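Probable LRR receptor-like serine/threonine-protein kinase At4g26540 (Arabidopsis thaliana, PDB 5HZ0) acts as a cell-surface receptor for RGF peptide hormones, including RGF2, and relays their signal to maintain the root stem cell niche. Local coordinates at the glycan on Asn396 and the glycan on Asn548. Sequence-based numbering; all coordinates share one arbitrary frame.

Both sites are N-linked glycans on the extracellular leucine-rich repeat domain, and the centres of their C-alpha atoms lie about 43 Å apart. They share no residue and no secondary-structure element. Site 1 sits on two neighbouring 3-10 helices, 368-372 and 392-396, while site 2 lies on the strands 546-548, 570-572 and 593-595 near the C-terminal end. A common device links them: in each, an aspartate carboxylate accepts the acetamide N-H of a protein-linked NAG. The peptide-recognition motifs end before site 2 in sequence, and Asn396 of site 1 belongs to none of them; both glycans probably serve the domain's surface more than hormone recognition.

Site 1: the glycan on Asn396. Residues 368-369, 372, 393, 396. With NAG (2-acetamido-2-deoxy-beta-D-glucopyranose), chain B; NAG (2-acetamido-2-deoxy-beta-D-glucopyranose), chain C.
Asp393 and Asn396 both swing CG away from their own carbonyl carbon, toward the backbone N side, with chi1 at -48° and -63°. Being three residues apart on the 3-10 helix 392-396, they send their polar tips out together toward one sugar. Asn396 carries that sugar: its amide ND2 is joined to C1 of NAG (chain B) at 1.4 Å, the N-glycosidic link. Asp393 probably helps set how the ring is turned about this link. The acetamide N2 of NAG (chain B) donates to Asp393 OD2 at 2.6 Å, nearly straight (168° at H), and OD2 takes it on its anti lone pair, away from the other carboxylate oxygen. The second oxygen, Asp393 OD1, faces the side-chain nitrogen Lys368 NZ at 3.7 Å, a long salt bridge to a poorly ordered side chain; it may still help keep the carboxylate charged. An alanine in place of Asp393 would remove the acceptor for the acetamide N-H and would probably leave the first sugar freer to swivel about its asparagine.

The acetyl group reaches across to the neighbouring helix, where backbone rather than side-chain tips receives it. Its methyl C8 packs 3.6 Å from Glu369 CA, while the Glu369 carboxylate points away from the sugar. The acetamide carbonyl oxygen O7 of NAG (chain B) comes 3.8 Å from Gly372 CA. The protein thus covers about half of NAG (chain B), 143 of 287 Å². NAG (chain C) follows in the chain, is poorly ordered and has no surface buried by protein; its ring oxygen O5 accepts from the O3 hydroxyl of NAG (chain B).

In the fold, the glycan straddles the consecutive 3-10 helices 368-372 and 392-396 on the outer, convex flank of the leucine-rich repeat solenoid, with the second sugar projecting outward.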
loop_
_atom_site.group_PDB
_atom_site.type_symbol
_atom_site.label_atom_id
_atom_site.label_comp_id
_atom_site.label_asym_id
_atom_site.label_seq_id
_atom_site.Cartn_x
_atom_site.Cartn_y
_atom_site.Cartn_z
ATOM N N LYS A 368 -5.826 -23.449 17.387
ATOM C CA LYS A 368 -5.746 -24.376 16.267
ATOM C C LYS A 368 -6.777 -24.024 15.204
ATOM O O LYS A 368 -6.512 -24.119 14.001
ATOM C CB LYS A 368 -5.953 -25.808 16.784
ATOM C CG LYS A 368 -4.922 -26.182 17.884
ATOM C CD LYS A 368 -4.758 -27.712 18.058
ATOM C CE LYS A 368 -3.338 -28.082 18.532
ATOM N NZ LYS A 368 -3.120 -29.567 18.566
ATOM N N GLU A 369 -7.935 -23.566 15.660
ATOM C CA GLU A 369 -9.082 -23.393 14.785
ATOM C C GLU A 369 -8.835 -22.346 13.708
ATOM O O GLU A 369 -9.389 -22.424 12.626
ATOM C CB GLU A 369 -10.356 -23.083 15.596
ATOM C CG GLU A 369 -10.757 -24.183 16.582
ATOM C CD GLU A 369 -10.116 -24.024 17.963
ATOM O OE1 GLU A 369 -9.033 -23.396 18.075
ATOM O OE2 GLU A 369 -10.704 -24.524 18.950
ATOM N N GLY A 372 -7.985 -23.632 10.446
ATOM C CA GLY A 372 -9.049 -24.308 9.727
ATOM C C GLY A 372 -9.664 -23.438 8.640
ATOM O O GLY A 372 -10.481 -23.909 7.847
ATOM N N ASP A 393 -2.434 -28.685 13.114
ATOM C CA ASP A 393 -3.546 -28.294 12.242
ATOM C C ASP A 393 -3.161 -27.237 11.226
ATOM O O ASP A 393 -3.973 -26.927 10.356
ATOM C CB ASP A 393 -4.734 -27.786 13.040
ATOM C CG ASP A 393 -5.079 -28.692 14.186
ATOM O OD1 ASP A 393 -4.228 -28.792 15.106
ATOM O OD2 ASP A 393 -6.187 -29.288 14.165
ATOM N N ASN A 396 -3.936 -27.751 7.629
ATOM C CA ASN A 396 -5.287 -27.510 7.133
ATOM C C ASN A 396 -5.479 -26.194 6.366
ATOM O O ASN A 396 -6.430 -26.070 5.603
ATOM C CB ASN A 396 -6.296 -27.517 8.297
ATOM C CG ASN A 396 -6.386 -28.874 9.013
ATOM O OD1 ASN A 396 -5.440 -29.666 8.999
ATOM N ND2 ASN A 396 -7.531 -29.128 9.656
HETATM C C1 NAG B . -7.415 -30.268 10.531
HETATM C C2 NAG B . -8.468 -30.022 11.610
HETATM C C3 NAG B . -8.657 -31.229 12.524
HETATM C C4 NAG B . -8.893 -32.470 11.669
HETATM C C5 NAG B . -7.714 -32.614 10.710
HETATM C C6 NAG B . -7.786 -33.910 9.905
HETATM C C7 NAG B . -8.823 -27.740 12.331
HETATM C C8 NAG B . -8.458 -26.642 13.289
HETATM N N2 NAG B . -8.123 -28.866 12.410
HETATM O O3 NAG B . -9.718 -30.991 13.435
HETATM O O4 NAG B . -9.008 -33.635 12.457
HETATM O O5 NAG B . -7.641 -31.490 9.855
HETATM O O6 NAG B . -9.130 -34.228 9.607
HETATM O O7 NAG B . -9.723 -27.575 11.515
HETATM C C1 NAG C . -9.960 -34.260 13.369
HETATM C C2 NAG C . -9.598 -35.663 13.864
HETATM C C3 NAG C . -10.798 -36.610 13.963
HETATM C C4 NAG C . -12.093 -35.929 14.399
HETATM C C5 NAG C . -12.291 -34.606 13.662
HETATM C C6 NAG C . -13.544 -33.897 14.162
HETATM C C7 NAG C . -7.332 -36.437 13.236
HETATM C C8 NAG C . -6.601 -37.427 12.370
HETATM N N2 NAG C . -8.622 -36.248 12.951
HETATM O O3 NAG C . -10.485 -37.616 14.898
HETATM O O4 NAG C . -13.202 -36.794 14.188
HETATM O O5 NAG C . -11.179 -33.766 13.885
HETATM O O6 NAG C . -13.800 -32.769 13.358
HETATM O O7 NAG C . -6.745 -35.842 14.141
#

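Site 2: the glycan on Asn548. Residues 525-526, 548, 550-551, 570, 572, 574-575, 593, 595. With NAG (2-acetamido-2-deoxy-beta-D-glucopyranose), chain D; NAG (2-acetamido-2-deoxy-beta-D-glucopyranose), chain E.
Asp572 is the residue that reads both sugars here, the first NAGs of two separate glycans. Its carboxylate oxygen OD2 sits between two acetamide groups and accepts from each: N2 of NAG (chain E) donates to Asp572 OD2 at 2.6 Å and 153°, on the syn lone pair, while N2 of NAG (chain D) donates to the same OD2 at 3.0 Å and 160°, on the anti one. This shared acceptor recognises the N-acetyl groups and probably orients the two linked sugars; their identity as GlcNAc comes from N-glycosylation itself. The carboxylate is held from behind by its other oxygen: Asp572 OD1 takes the hydroxyl Ser574 OG at 2.8 Å on its syn lone pair and the backbone N of Ser574 nearly head-on. So many N-H and O-H donors converging on one carboxylate would probably stabilise its negative charge.

Asn548 copies this pattern one strand earlier. Ser550, the hydroxyl residue of its Asn-X-Ser sequon, gives OG to Asn548 OD1 at 2.8 Å, in the carbonyl plane on a lone pair, and its backbone N approaches in the same plane. That fixes the amide, whose ND2 is bonded to C1 of NAG (chain D) at 1.5 Å. Asn595 ND2 carries NAG (chain E), linked to its C1 at 1.4 Å.

The acetyl methyls find separate neighbours. C8 of NAG (chain D) lies 3.9 Å from Val570 CG1, whereas C8 of NAG (chain E) sits among Cys551 SG, Ser574 OG and His575 ND1. Glu526, poorly ordered, receives the O6 hydroxyl of NAG (chain D), and the O3 hydroxyls of NAG (chain D) and NAG (chain E) share a long hydrogen bond, donor undecided.

Asn548, Asp572 and Asn595 all hold CG anti to the backbone N (Asp572 chi1 -167°) and occupy matching positions on the parallel strands 546-548, 570-572 and 593-595, on the inner, strand-lined face near the C-terminal end of the solenoid.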
loop_
_atom_site.group_PDB
_atom_site.type_symbol
_atom_site.label_atom_id
_atom_site.label_comp_id
_atom_site.label_asym_id
_atom_site.label_seq_id
_atom_site.Cartn_x
_atom_site.Cartn_y
_atom_site.Cartn_z
ATOM N N GLY A 525 29.212 -16.490 8.407
ATOM C CA GLY A 525 29.876 -16.042 9.619
ATOM C C GLY A 525 29.555 -16.779 10.909
ATOM O O GLY A 525 28.470 -17.322 11.058
ATOM N N GLU A 526 30.513 -16.800 11.839
ATOM C CA GLU A 526 30.325 -17.425 13.145
ATOM C C GLU A 526 29.882 -18.884 13.067
ATOM O O GLU A 526 28.790 -19.253 13.507
ATOM C CB GLU A 526 29.314 -16.648 13.962
ATOM C CG GLU A 526 29.898 -15.571 14.792
ATOM C CD GLU A 526 28.847 -14.892 15.632
ATOM O OE1 GLU A 526 28.652 -15.335 16.781
ATOM O OE2 GLU A 526 28.209 -13.933 15.141
ATOM N N ASN A 548 30.289 -12.972 3.625
ATOM C CA ASN A 548 30.818 -12.976 4.977
ATOM C C ASN A 548 31.270 -14.400 5.302
ATOM O O ASN A 548 30.453 -15.307 5.420
ATOM C CB ASN A 548 29.733 -12.488 5.948
ATOM C CG ASN A 548 30.261 -12.167 7.339
ATOM O OD1 ASN A 548 31.299 -12.678 7.760
ATOM N ND2 ASN A 548 29.504 -11.333 8.075
ATOM N N SER A 550 33.538 -14.658 7.928
ATOM C CA SER A 550 34.234 -14.344 9.190
ATOM C C SER A 550 33.932 -15.291 10.354
ATOM O O SER A 550 33.006 -16.101 10.294
ATOM C CB SER A 550 33.899 -12.933 9.653
ATOM O OG SER A 550 32.603 -12.926 10.243
ATOM N N CYS A 551 34.776 -15.212 11.382
ATOM C CA CYS A 551 34.637 -16.000 12.608
ATOM C C CYS A 551 34.457 -17.509 12.376
ATOM O O CYS A 551 33.599 -18.153 12.971
ATOM C CB CYS A 551 33.532 -15.421 13.481
ATOM S SG CYS A 551 33.647 -13.628 13.616
ATOM N N VAL A 570 30.657 -5.911 -0.449
ATOM C CA VAL A 570 31.091 -6.093 0.931
ATOM C C VAL A 570 31.729 -7.462 1.135
ATOM O O VAL A 570 31.138 -8.493 0.778
ATOM C CB VAL A 570 29.913 -5.930 1.915
ATOM C CG1 VAL A 570 30.358 -6.245 3.345
ATOM C CG2 VAL A 570 29.325 -4.526 1.820
ATOM N N ASP A 572 33.855 -9.753 4.141
ATOM C CA ASP A 572 34.371 -9.946 5.485
ATOM C C ASP A 572 34.863 -11.396 5.646
ATOM O O ASP A 572 34.062 -12.347 5.707
ATOM C CB ASP A 572 33.237 -9.676 6.474
ATOM C CG ASP A 572 33.714 -9.529 7.907
ATOM O OD1 ASP A 572 34.833 -9.972 8.217
ATOM O OD2 ASP A 572 32.957 -8.971 8.733
ATOM N N SER A 574 37.252 -11.788 8.167
ATOM C CA SER A 574 37.958 -11.546 9.422
ATOM C C SER A 574 37.811 -12.670 10.445
ATOM O O SER A 574 36.918 -13.513 10.326
ATOM C CB SER A 574 37.437 -10.269 10.053
ATOM O OG SER A 574 36.156 -10.507 10.611
ATOM N N HIS A 575 38.717 -12.696 11.425
ATOM C CA HIS A 575 38.746 -13.737 12.451
ATOM C C HIS A 575 38.839 -15.150 11.867
ATOM O O HIS A 575 38.048 -16.039 12.201
ATOM C CB HIS A 575 37.549 -13.629 13.397
ATOM C CG HIS A 575 37.584 -12.422 14.277
ATOM N ND1 HIS A 575 36.916 -11.258 13.967
ATOM C CD2 HIS A 575 38.207 -12.200 15.459
ATOM C CE1 HIS A 575 37.123 -10.365 14.923
ATOM N NE2 HIS A 575 37.910 -10.909 15.833
ATOM N N SER A 593 33.360 -2.164 1.277
ATOM C CA SER A 593 33.816 -2.539 2.603
ATOM C C SER A 593 34.619 -3.842 2.570
ATOM O O SER A 593 34.195 -4.844 1.981
ATOM C CB SER A 593 32.619 -2.670 3.545
ATOM O OG SER A 593 33.044 -3.005 4.850
ATOM N N ASN A 595 36.843 -6.323 5.305
ATOM C CA ASN A 595 37.349 -6.606 6.638
ATOM C C ASN A 595 38.246 -7.854 6.599
ATOM O O ASN A 595 37.756 -8.984 6.430
ATOM C CB ASN A 595 36.180 -6.761 7.613
ATOM C CG ASN A 595 36.612 -6.753 9.069
ATOM O OD1 ASN A 595 37.778 -7.007 9.367
ATOM N ND2 ASN A 595 35.668 -6.482 9.999
HETATM C C1 NAG D . 29.977 -10.998 9.411
HETATM C C2 NAG D . 29.375 -9.631 9.728
HETATM C C3 NAG D . 29.650 -9.219 11.180
HETATM C C4 NAG D . 29.173 -10.322 12.135
HETATM C C5 NAG D . 29.944 -11.583 11.747
HETATM C C6 NAG D . 29.658 -12.799 12.625
HETATM C C7 NAG D . 29.300 -7.700 8.158
HETATM C C8 NAG D . 30.115 -6.900 7.174
HETATM N N2 NAG D . 29.936 -8.706 8.761
HETATM O O3 NAG D . 29.015 -7.990 11.439
HETATM O O4 NAG D . 29.257 -10.004 13.534
HETATM O O5 NAG D . 29.633 -11.931 10.419
HETATM O O6 NAG D . 28.280 -13.112 12.618
HETATM O O7 NAG D . 28.127 -7.394 8.373
HETATM C C1 NAG E . 34.339 -6.156 9.532
HETATM C C2 NAG E . 33.441 -6.402 10.752
HETATM C C3 NAG E . 32.008 -5.889 10.566
HETATM C C4 NAG E . 31.976 -4.486 9.969
HETATM C C5 NAG E . 32.907 -4.423 8.757
HETATM C C6 NAG E . 33.027 -3.023 8.176
HETATM C C7 NAG E . 33.460 -8.262 12.322
HETATM C C8 NAG E . 33.532 -9.752 12.499
HETATM N N2 NAG E . 33.426 -7.820 11.070
HETATM O O3 NAG E . 31.405 -5.804 11.827
HETATM O O4 NAG E . 30.638 -4.107 9.689
HETATM O O5 NAG E . 34.213 -4.812 9.142
HETATM O O6 NAG E . 33.682 -2.187 9.110
HETATM O O7 NAG E . 33.407 -7.502 13.288
#